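Actin depolymerization factor 2 (Plasmodium berghei, PDB 2XFA) probably binds actin and regulates the turnover of its filaments in a malaria parasite, as a member of the ADF/cofilin family. Local coordinates at residues V10-E15 with E115-K120; F20-L23 with L28-Y31; I81-P84 with L88-R91; L128-D133 with K142-N147. One frame throughout, in Å; residues are numbered along the deposited sequence.

Contact 1: V10-E15 with E115-K120; sequences VNVSDE and ESLVRK
Val12, on the short strand 11-12, meets the C-terminal part of helix 104-118 and the residues that follow through its two methyl groups, CG2 doing most of the touching, and nearly everything in this small contact passes through that side chain. Apolar contacts come first. CG2 of Val12 touches the Ser116 side chain, 4.2 Å from its CB. The other methyl, CG1, lies anti to the backbone N (chi1 -171°) and faces Leu117, where the approach to CD2 is a loose 4.4 Å.

Contacts with a charged group are of a different kind. The chain of Lys120 folds at chi2 (64°) and again at chi4, which carries its ammonium group back towards the valine. The two side chains thus meet tip to tip, with Lys120 NZ 3.4 Å from Val12 CG2. A methyl can offer the ammonium no hydrogen bond, so this is plain van der Waals contact. A weak bond from NZ to Ser116 O is possible within the same segment, but it is doubtful because that carbonyl sits too close to the lysine chain in the model. No hydrogen bond joins the two segments.

The example illustrates how one branched residue can carry most of the contact between a short edge strand and a helix, here with Val10 adding to it. On its other flank the strand pairs with strand 41-48 through backbone bonds of Asn11 and Ser13 to Ile42. Val10 packs on Leu109 and Ser113, earlier on helix 104-118, while Leu117 turns to Phe94 on strand 89-97.

Contact 2: F20-L23 with L28-Y31; sequences FNRL and LNKY
A helix-to-strand connection, running from helix 14-24 into strand 31-37, folds back on itself where Arg22 and Leu23 meet Leu28 and Asn29. The backbone closes the turn: Leu28 N donates to Arg22 O at 2.9 Å, a nearly straight bond (165°). A carbonyl near the end of the helix thereby finds its partner in the loop beyond.

The side chains of the same two residues cross at an angle. Arg22 bends at chi3 (61°) and brings its guanidinium to Leu28, whose CB lies over one face, towards the rim, while CD1 comes within 3.3 Å of NH1. In the ADF/cofilin fold this turn returns the chain from a helix packed on the sheet to the sheet itself, and Leu23 and Asn29 line the passage. CG of Leu23 rests 3.6 Å from Asn29 O, and the CB atoms of Leu23 and Asn29 are 4.0 Å apart.

Asn29 turns its amide to the helix, with ND2 3.8 Å from Arg22 CB. That amide nitrogen is hydrogen-bonded to Glu19 OE1, one turn back along the helix, and the same oxygen makes a long, weak ion pair with Arg22 NE. Leu23 CD1 reaches on to Tyr31 CA at 4.0 Å, where the strand begins and Tyr31 pairs through its backbone with Glu48.

Contact 3: I81-P84 with L88-R91; sequences IPTP and LRDR
Thr83 and Arg89 are brought together by their torsions. At Thr83, chi1 of 57° sets OG1 between the backbone N and the carbonyl carbon and turns CG2 to the opposite strand; at Arg89, chi1 (-57°) sets CG anti to its carbonyl carbon and 3.6 Å from Thr83 CG2, and the bends at chi2 and chi3 turn the rest of the chain. The two side chains cross, and the methyl also approaches Arg89 NH1 obliquely, at 4.0 Å.

Beside this pair of side chains, Ile81 and Arg89 form an antiparallel hydrogen-bonded pair with their side chains on the same face of the sheet. Ile81 N donates to Arg89 O, and Arg89 N to Ile81 O, each at 2.9 Å. This pair closes the β-hairpin of strands 73-81 and 89-97, which in ADF/cofilins forms the so-called F-loop, a feature associated with filament binding; a similar role here is plausible.

Pro82 and Leu88 flank the pair side by side, pointing the same way, with Pro82 CD a tight 3.4 Å from Leu88 CD2. Inside the turn, Thr83 OG1 is hydrogen-bonded to the backbone nitrogens of Val87 and Glu85.

Contact 4: L128-D133 with K142-N147; sequences LEITCD and KAIILN
Leu128 and Ile144 make the close part of this contact. The two side chains slide past each other in opposite directions, and the CG2 methyl of Ile144 sits against both methyls of the leucine fork: 3.6 Å from Leu128 CD2 and 3.8 Å from Leu128 CD1. Ile144 holds CG2 anti to its backbone nitrogen while CG1 turns the other way (chi1 -77°), so its two branches serve different partners. CG2 takes Leu128, and the longer branch leads towards Ile130.

There the fit slackens, for Ile144 CD1 comes only within 4.4 Å of Ile130 CG1. Here a helix covers the sheet: strand 126-130 lies at one edge of the mixed ADF/cofilin sheet, and helix 137-146, the last of the chain, packs over it with the intervening loop reversing the direction. Leu128 and Ile130 also touch Leu141, about one turn earlier on that helix, and the strand is bonded through its backbone to Phe94 and Phe96 of the neighbouring strand 89-97 and to Ser98 just after it.

Away from this apolar seam the surroundings become polar. Glu129, between the two inward residues, points away from the helix and is exposed. At the helix end Asn147 curls back and gives a weak bond from ND2 to Ala143 O (3.2 Å), whereas Lys142 forms a salt bridge with Asp57 of helix 56-65.

How the contacts relate
All four contacts are built around one mixed sheet. Along the chain, contacts 2 and 3 fall between the two segments of contact 1, and contact 4 follows. Contacts 1 and 2 share helix 14-24, with centres about 16 Å apart and no touch between them. Contacts 3 and 4 do meet: Ile81 CD1 packs against Ile145 CG2 at 3.3 Å, so the hairpin base lies against the final helix. Contacts 1 and 4 lie about 23 Å apart, centre to centre, on opposite sides of the chain's centre, and involve the two outermost strands, 11-12 and 126-130. Helices thus pack against the sheet at both of its outer strands, within one compact ADF/cofilin domain.

Contact 1: V10-E15 with E115-K120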
# COMPACT_ATOMS: atom_id res chain seq x y z
N VAL A 10 -4.92 -9.85 -15.28
CA VAL A 10 -5.65 -9.70 -14.03
C VAL A 10 -6.58 -8.47 -14.06
O VAL A 10 -6.26 -7.46 -14.69
CB VAL A 10 -4.70 -9.68 -12.80
CG1 VAL A 10 -3.25 -9.76 -13.23
CG2 VAL A 10 -4.95 -8.46 -11.93
N ASN A 11 -7.74 -8.58 -13.41
CA ASN A 11 -8.68 -7.47 -13.27
C ASN A 11 -8.84 -7.05 -11.81
O ASN A 11 -8.30 -7.70 -10.90
CB ASN A 11 -10.05 -7.84 -13.85
CG ASN A 11 -10.91 -8.63 -12.87
OD1 ASN A 11 -10.40 -9.24 -11.93
ND2 ASN A 11 -12.22 -8.63 -13.10
N VAL A 12 -9.59 -5.97 -11.60
CA VAL A 12 -9.69 -5.35 -10.28
C VAL A 12 -11.09 -5.46 -9.69
O VAL A 12 -12.06 -4.94 -10.25
CB VAL A 12 -9.32 -3.85 -10.35
CG1 VAL A 12 -9.21 -3.26 -8.95
CG2 VAL A 12 -8.03 -3.65 -11.13
N SER A 13 -11.20 -6.10 -8.53
CA SER A 13 -12.47 -6.27 -7.84
C SER A 13 -13.03 -4.95 -7.33
O SER A 13 -12.29 -4.11 -6.84
CB SER A 13 -12.31 -7.23 -6.66
OG SER A 13 -13.55 -7.37 -5.97
N ASP A 14 -14.35 -4.80 -7.42
CA ASP A 14 -15.03 -3.56 -7.05
C ASP A 14 -14.95 -3.22 -5.56
O ASP A 14 -15.00 -2.05 -5.19
CB ASP A 14 -16.48 -3.58 -7.53
CG ASP A 14 -16.59 -3.87 -9.01
OD1 ASP A 14 -16.39 -2.94 -9.82
OD2 ASP A 14 -16.85 -5.04 -9.38
N GLU A 15 -14.84 -4.23 -4.71
CA GLU A 15 -14.60 -4.00 -3.29
C GLU A 15 -13.32 -3.18 -3.09
O GLU A 15 -13.18 -2.45 -2.11
CB GLU A 15 -14.48 -5.33 -2.53
CG GLU A 15 -15.50 -5.51 -1.39
CD GLU A 15 -14.94 -5.24 0.01
OE1 GLU A 15 -15.49 -4.36 0.71
OE2 GLU A 15 -13.96 -5.90 0.42
N GLU A 115 -0.49 -0.67 -12.49
CA GLU A 115 -1.21 0.41 -13.19
C GLU A 115 -2.73 0.25 -13.21
O GLU A 115 -3.48 1.23 -13.11
CB GLU A 115 -0.73 0.56 -14.65
CG GLU A 115 0.78 0.75 -14.84
CD GLU A 115 1.54 -0.57 -14.99
OE1 GLU A 115 1.79 -1.00 -16.14
OE2 GLU A 115 1.90 -1.17 -13.95
N SER A 116 -3.17 -0.99 -13.37
CA SER A 116 -4.60 -1.31 -13.41
C SER A 116 -5.24 -0.90 -12.11
O SER A 116 -6.37 -0.45 -12.08
CB SER A 116 -4.81 -2.81 -13.65
OG SER A 116 -4.18 -3.24 -14.85
N LEU A 117 -4.52 -1.05 -11.01
CA LEU A 117 -5.04 -0.63 -9.72
C LEU A 117 -4.91 0.89 -9.56
O LEU A 117 -5.88 1.57 -9.23
CB LEU A 117 -4.28 -1.34 -8.60
CG LEU A 117 -5.02 -1.73 -7.32
CD1 LEU A 117 -4.06 -1.91 -6.09
CD2 LEU A 117 -6.15 -0.77 -7.05
N VAL A 118 -3.71 1.42 -9.77
CA VAL A 118 -3.42 2.84 -9.49
C VAL A 118 -4.32 3.76 -10.29
O VAL A 118 -4.77 4.79 -9.79
CB VAL A 118 -1.94 3.18 -9.75
CG1 VAL A 118 -1.71 4.69 -9.77
CG2 VAL A 118 -1.06 2.52 -8.66
N ARG A 119 -4.61 3.39 -11.52
CA ARG A 119 -5.34 4.30 -12.39
C ARG A 119 -6.80 4.44 -11.93
O ARG A 119 -7.52 5.29 -12.43
CB ARG A 119 -5.29 3.82 -13.84
CG ARG A 119 -6.28 2.70 -14.11
CD ARG A 119 -6.94 2.83 -15.47
NE ARG A 119 -6.08 2.31 -16.52
CZ ARG A 119 -5.79 1.02 -16.65
NH1 ARG A 119 -6.30 0.15 -15.80
NH2 ARG A 119 -4.99 0.60 -17.62
N LYS A 120 -7.25 3.60 -11.01
CA LYS A 120 -8.61 3.70 -10.47
C LYS A 120 -8.62 4.49 -9.17
O LYS A 120 -9.68 4.76 -8.60
CB LYS A 120 -9.18 2.31 -10.17
CG LYS A 120 -9.73 1.55 -11.35
CD LYS A 120 -8.64 1.25 -12.35
CE LYS A 120 -9.13 0.31 -13.45
NZ LYS A 120 -9.23 -1.10 -12.98

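Contact 2: F20-L23 with L28-Y31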
# COMPACT_ATOMS: atom_id res chain seq x y z
N PHE A 20 -11.09 1.70 -0.65
CA PHE A 20 -10.28 2.91 -0.83
C PHE A 20 -11.12 4.17 -0.61
O PHE A 20 -10.70 5.12 0.05
CB PHE A 20 -9.64 2.96 -2.20
CG PHE A 20 -8.98 4.29 -2.49
CD1 PHE A 20 -7.77 4.62 -1.89
CD2 PHE A 20 -9.58 5.22 -3.31
CE1 PHE A 20 -7.17 5.85 -2.13
CE2 PHE A 20 -8.98 6.45 -3.55
CZ PHE A 20 -7.78 6.77 -2.97
N ASN A 21 -12.32 4.17 -1.16
CA ASN A 21 -13.19 5.34 -0.96
C ASN A 21 -13.58 5.51 0.51
O ASN A 21 -13.63 6.62 1.02
CB ASN A 21 -14.41 5.29 -1.89
CG ASN A 21 -14.06 5.63 -3.34
OD1 ASN A 21 -14.71 5.16 -4.28
ND2 ASN A 21 -13.05 6.47 -3.53
N ARG A 22 -13.84 4.40 1.20
CA ARG A 22 -14.08 4.46 2.64
C ARG A 22 -12.87 5.03 3.40
O ARG A 22 -13.03 5.69 4.42
CB ARG A 22 -14.49 3.09 3.18
CG ARG A 22 -15.96 2.74 2.92
CD ARG A 22 -16.26 1.27 3.15
NE ARG A 22 -16.00 0.82 4.51
CZ ARG A 22 -16.78 1.11 5.55
NH1 ARG A 22 -17.86 1.86 5.38
NH2 ARG A 22 -16.47 0.67 6.77
N LEU A 23 -11.67 4.76 2.89
CA LEU A 23 -10.42 5.28 3.46
C LEU A 23 -10.24 6.77 3.17
O LEU A 23 -9.97 7.56 4.07
CB LEU A 23 -9.21 4.54 2.89
CG LEU A 23 -7.81 5.03 3.29
CD1 LEU A 23 -6.79 3.89 3.32
CD2 LEU A 23 -7.34 6.13 2.37
N LEU A 28 -12.72 5.61 7.34
CA LEU A 28 -13.05 4.47 8.19
C LEU A 28 -11.96 3.40 8.16
O LEU A 28 -11.99 2.45 8.94
CB LEU A 28 -14.41 3.89 7.79
CG LEU A 28 -15.62 4.81 8.00
CD1 LEU A 28 -16.92 4.19 7.49
CD2 LEU A 28 -15.77 5.21 9.47
N ASN A 29 -11.01 3.55 7.25
CA ASN A 29 -9.87 2.64 7.16
C ASN A 29 -8.59 3.45 7.29
O ASN A 29 -8.50 4.54 6.75
CB ASN A 29 -9.85 1.93 5.81
CG ASN A 29 -11.04 1.01 5.60
OD1 ASN A 29 -11.49 0.33 6.53
ND2 ASN A 29 -11.55 0.96 4.37
N LYS A 30 -7.61 2.91 8.00
CA LYS A 30 -6.31 3.57 8.08
C LYS A 30 -5.36 3.07 6.98
O LYS A 30 -4.53 3.83 6.50
CB LYS A 30 -5.68 3.37 9.45
CG LYS A 30 -4.83 4.54 9.90
CD LYS A 30 -5.70 5.76 10.14
CE LYS A 30 -4.86 7.00 10.38
NZ LYS A 30 -5.71 8.22 10.49
N TYR A 31 -5.44 1.79 6.64
CA TYR A 31 -4.68 1.26 5.53
C TYR A 31 -5.38 0.06 4.96
O TYR A 31 -6.21 -0.55 5.60
CB TYR A 31 -3.21 0.93 5.87
CG TYR A 31 -2.97 -0.22 6.81
CD1 TYR A 31 -2.93 -1.53 6.35
CD2 TYR A 31 -2.77 -0.01 8.16
CE1 TYR A 31 -2.71 -2.58 7.21
CE2 TYR A 31 -2.54 -1.05 9.02
CZ TYR A 31 -2.51 -2.34 8.54
OH TYR A 31 -2.29 -3.38 9.40

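Contact 3: I81-P84 with L88-R91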
# COMPACT_ATOMS: atom_id res chain seq x y z
N ILE A 81 1.00 13.07 8.40
CA ILE A 81 2.26 13.75 8.15
C ILE A 81 2.23 15.27 8.38
O ILE A 81 1.51 16.01 7.71
CB ILE A 81 2.80 13.43 6.75
CG1 ILE A 81 3.29 11.99 6.71
CG2 ILE A 81 3.94 14.36 6.39
CD1 ILE A 81 3.79 11.58 5.37
N PRO A 82 3.02 15.72 9.35
CA PRO A 82 3.06 17.14 9.70
C PRO A 82 3.70 17.98 8.60
O PRO A 82 4.72 17.58 8.03
CB PRO A 82 3.92 17.17 10.97
CG PRO A 82 4.79 15.98 10.85
CD PRO A 82 3.97 14.93 10.16
N THR A 83 3.09 19.12 8.30
CA THR A 83 3.64 20.07 7.34
C THR A 83 5.03 20.51 7.81
O THR A 83 5.45 20.16 8.91
CB THR A 83 2.72 21.31 7.18
OG1 THR A 83 2.51 21.93 8.46
CG2 THR A 83 1.37 20.91 6.60
N PRO A 84 5.75 21.27 6.96
CA PRO A 84 6.99 21.85 7.47
C PRO A 84 6.69 22.85 8.59
O PRO A 84 7.53 23.67 8.92
CB PRO A 84 7.58 22.57 6.25
CG PRO A 84 6.43 22.73 5.30
CD PRO A 84 5.54 21.56 5.53
N LEU A 88 -0.41 18.21 11.44
CA LEU A 88 -0.64 16.87 10.89
C LEU A 88 -1.69 16.82 9.77
O LEU A 88 -2.89 16.85 10.03
CB LEU A 88 -1.03 15.87 11.99
CG LEU A 88 0.10 15.21 12.78
CD1 LEU A 88 -0.47 14.24 13.81
CD2 LEU A 88 1.06 14.49 11.85
N ARG A 89 -1.21 16.74 8.53
CA ARG A 89 -2.09 16.55 7.39
C ARG A 89 -1.97 15.10 6.94
O ARG A 89 -0.86 14.58 6.81
CB ARG A 89 -1.68 17.47 6.25
CG ARG A 89 -1.66 18.94 6.61
CD ARG A 89 -3.05 19.45 6.94
NE ARG A 89 -3.40 20.62 6.13
CZ ARG A 89 -3.05 21.87 6.41
NH1 ARG A 89 -2.32 22.13 7.50
NH2 ARG A 89 -3.41 22.86 5.61
N ASP A 90 -3.12 14.46 6.71
CA ASP A 90 -3.17 13.09 6.20
C ASP A 90 -2.89 13.03 4.70
O ASP A 90 -3.58 13.69 3.91
CB ASP A 90 -4.55 12.49 6.45
CG ASP A 90 -4.81 12.23 7.93
OD1 ASP A 90 -6.00 12.08 8.30
OD2 ASP A 90 -3.84 12.19 8.71
N ARG A 91 -1.90 12.23 4.31
CA ARG A 91 -1.52 12.05 2.90
C ARG A 91 -1.71 10.60 2.49
O ARG A 91 -1.37 9.69 3.24
CB ARG A 91 -0.05 12.43 2.66
CG ARG A 91 0.32 13.90 2.94
CD ARG A 91 -0.88 14.79 2.76
NE ARG A 91 -0.53 16.17 2.42
CZ ARG A 91 -1.41 17.15 2.28
NH1 ARG A 91 -2.70 16.92 2.46
NH2 ARG A 91 -1.00 18.37 1.97

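Contact 4: L128-D133 with K142-N147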
# COMPACT_ATOMS: atom_id res chain seq x y z
N LEU A 128 4.94 4.60 -4.38
CA LEU A 128 6.28 4.13 -4.01
C LEU A 128 6.47 2.68 -4.39
O LEU A 128 5.55 1.89 -4.33
CB LEU A 128 6.47 4.21 -2.49
CG LEU A 128 6.22 5.54 -1.79
CD1 LEU A 128 6.42 5.41 -0.29
CD2 LEU A 128 7.18 6.55 -2.36
N GLU A 129 7.69 2.32 -4.75
CA GLU A 129 8.03 0.92 -4.91
C GLU A 129 9.16 0.62 -3.94
O GLU A 129 10.18 1.34 -3.92
CB GLU A 129 8.44 0.62 -6.35
CG GLU A 129 8.76 -0.86 -6.61
CD GLU A 129 9.24 -1.12 -8.04
OE1 GLU A 129 8.54 -0.69 -9.00
OE2 GLU A 129 10.31 -1.74 -8.21
N ILE A 130 8.95 -0.42 -3.13
CA ILE A 130 9.93 -0.90 -2.16
C ILE A 130 10.25 -2.38 -2.41
O ILE A 130 9.37 -3.24 -2.45
CB ILE A 130 9.41 -0.75 -0.73
CG1 ILE A 130 9.09 0.71 -0.43
CG2 ILE A 130 10.44 -1.28 0.27
CD1 ILE A 130 8.66 0.96 1.01
N THR A 131 11.53 -2.67 -2.57
CA THR A 131 11.96 -4.00 -2.97
C THR A 131 13.07 -4.51 -2.03
O THR A 131 13.75 -5.49 -2.33
CB THR A 131 12.50 -3.93 -4.40
OG1 THR A 131 12.84 -5.24 -4.86
CG2 THR A 131 13.71 -3.00 -4.47
N CYS A 132 13.26 -3.85 -0.90
CA CYS A 132 14.32 -4.23 0.03
C CYS A 132 13.96 -5.55 0.73
O CYS A 132 12.98 -6.21 0.36
CB CYS A 132 14.59 -3.12 1.05
SG CYS A 132 13.11 -2.63 1.99
N ASP A 133 14.77 -5.95 1.71
CA ASP A 133 14.41 -7.09 2.56
C ASP A 133 13.39 -6.62 3.59
O ASP A 133 13.41 -5.46 4.03
CB ASP A 133 15.64 -7.67 3.28
CG ASP A 133 15.33 -8.99 3.99
OD1 ASP A 133 14.95 -8.96 5.18
OD2 ASP A 133 15.41 -10.05 3.34
N LYS A 142 10.17 4.91 6.04
CA LYS A 142 10.30 6.15 6.81
C LYS A 142 11.25 7.13 6.12
O LYS A 142 10.91 8.30 5.92
CB LYS A 142 10.73 5.85 8.26
CG LYS A 142 10.65 7.06 9.18
CD LYS A 142 10.81 6.64 10.65
CE LYS A 142 11.02 7.84 11.58
NZ LYS A 142 9.94 8.87 11.44
N ALA A 143 12.42 6.64 5.70
CA ALA A 143 13.42 7.45 5.02
C ALA A 143 12.82 8.08 3.78
O ALA A 143 12.97 9.26 3.54
CB ALA A 143 14.63 6.60 4.65
N ILE A 144 12.13 7.27 2.99
CA ILE A 144 11.48 7.81 1.81
C ILE A 144 10.47 8.88 2.19
O ILE A 144 10.53 10.01 1.74
CB ILE A 144 10.77 6.70 1.05
CG1 ILE A 144 11.79 5.88 0.26
CG2 ILE A 144 9.73 7.29 0.12
CD1 ILE A 144 11.25 4.52 -0.20
N ILE A 145 9.53 8.52 3.05
CA ILE A 145 8.53 9.48 3.45
C ILE A 145 9.16 10.80 3.93
O ILE A 145 8.76 11.88 3.50
CB ILE A 145 7.56 8.88 4.46
CG1 ILE A 145 6.86 7.67 3.83
CG2 ILE A 145 6.56 9.90 4.89
CD1 ILE A 145 5.99 6.90 4.76
N LEU A 146 10.19 10.71 4.76
CA LEU A 146 10.80 11.90 5.36
C LEU A 146 11.68 12.72 4.40
O LEU A 146 11.78 13.93 4.56
CB LEU A 146 11.59 11.55 6.62
CG LEU A 146 10.73 10.88 7.70
CD1 LEU A 146 11.51 10.65 9.00
CD2 LEU A 146 9.45 11.69 7.94
N ASN A 147 12.32 12.08 3.43
CA ASN A 147 13.08 12.81 2.41
C ASN A 147 12.20 13.32 1.29
O ASN A 147 12.61 13.35 0.12
CB ASN A 147 14.20 11.96 1.84
CG ASN A 147 15.40 11.90 2.74
OD1 ASN A 147 15.99 12.93 3.07
ND2 ASN A 147 15.76 10.70 3.15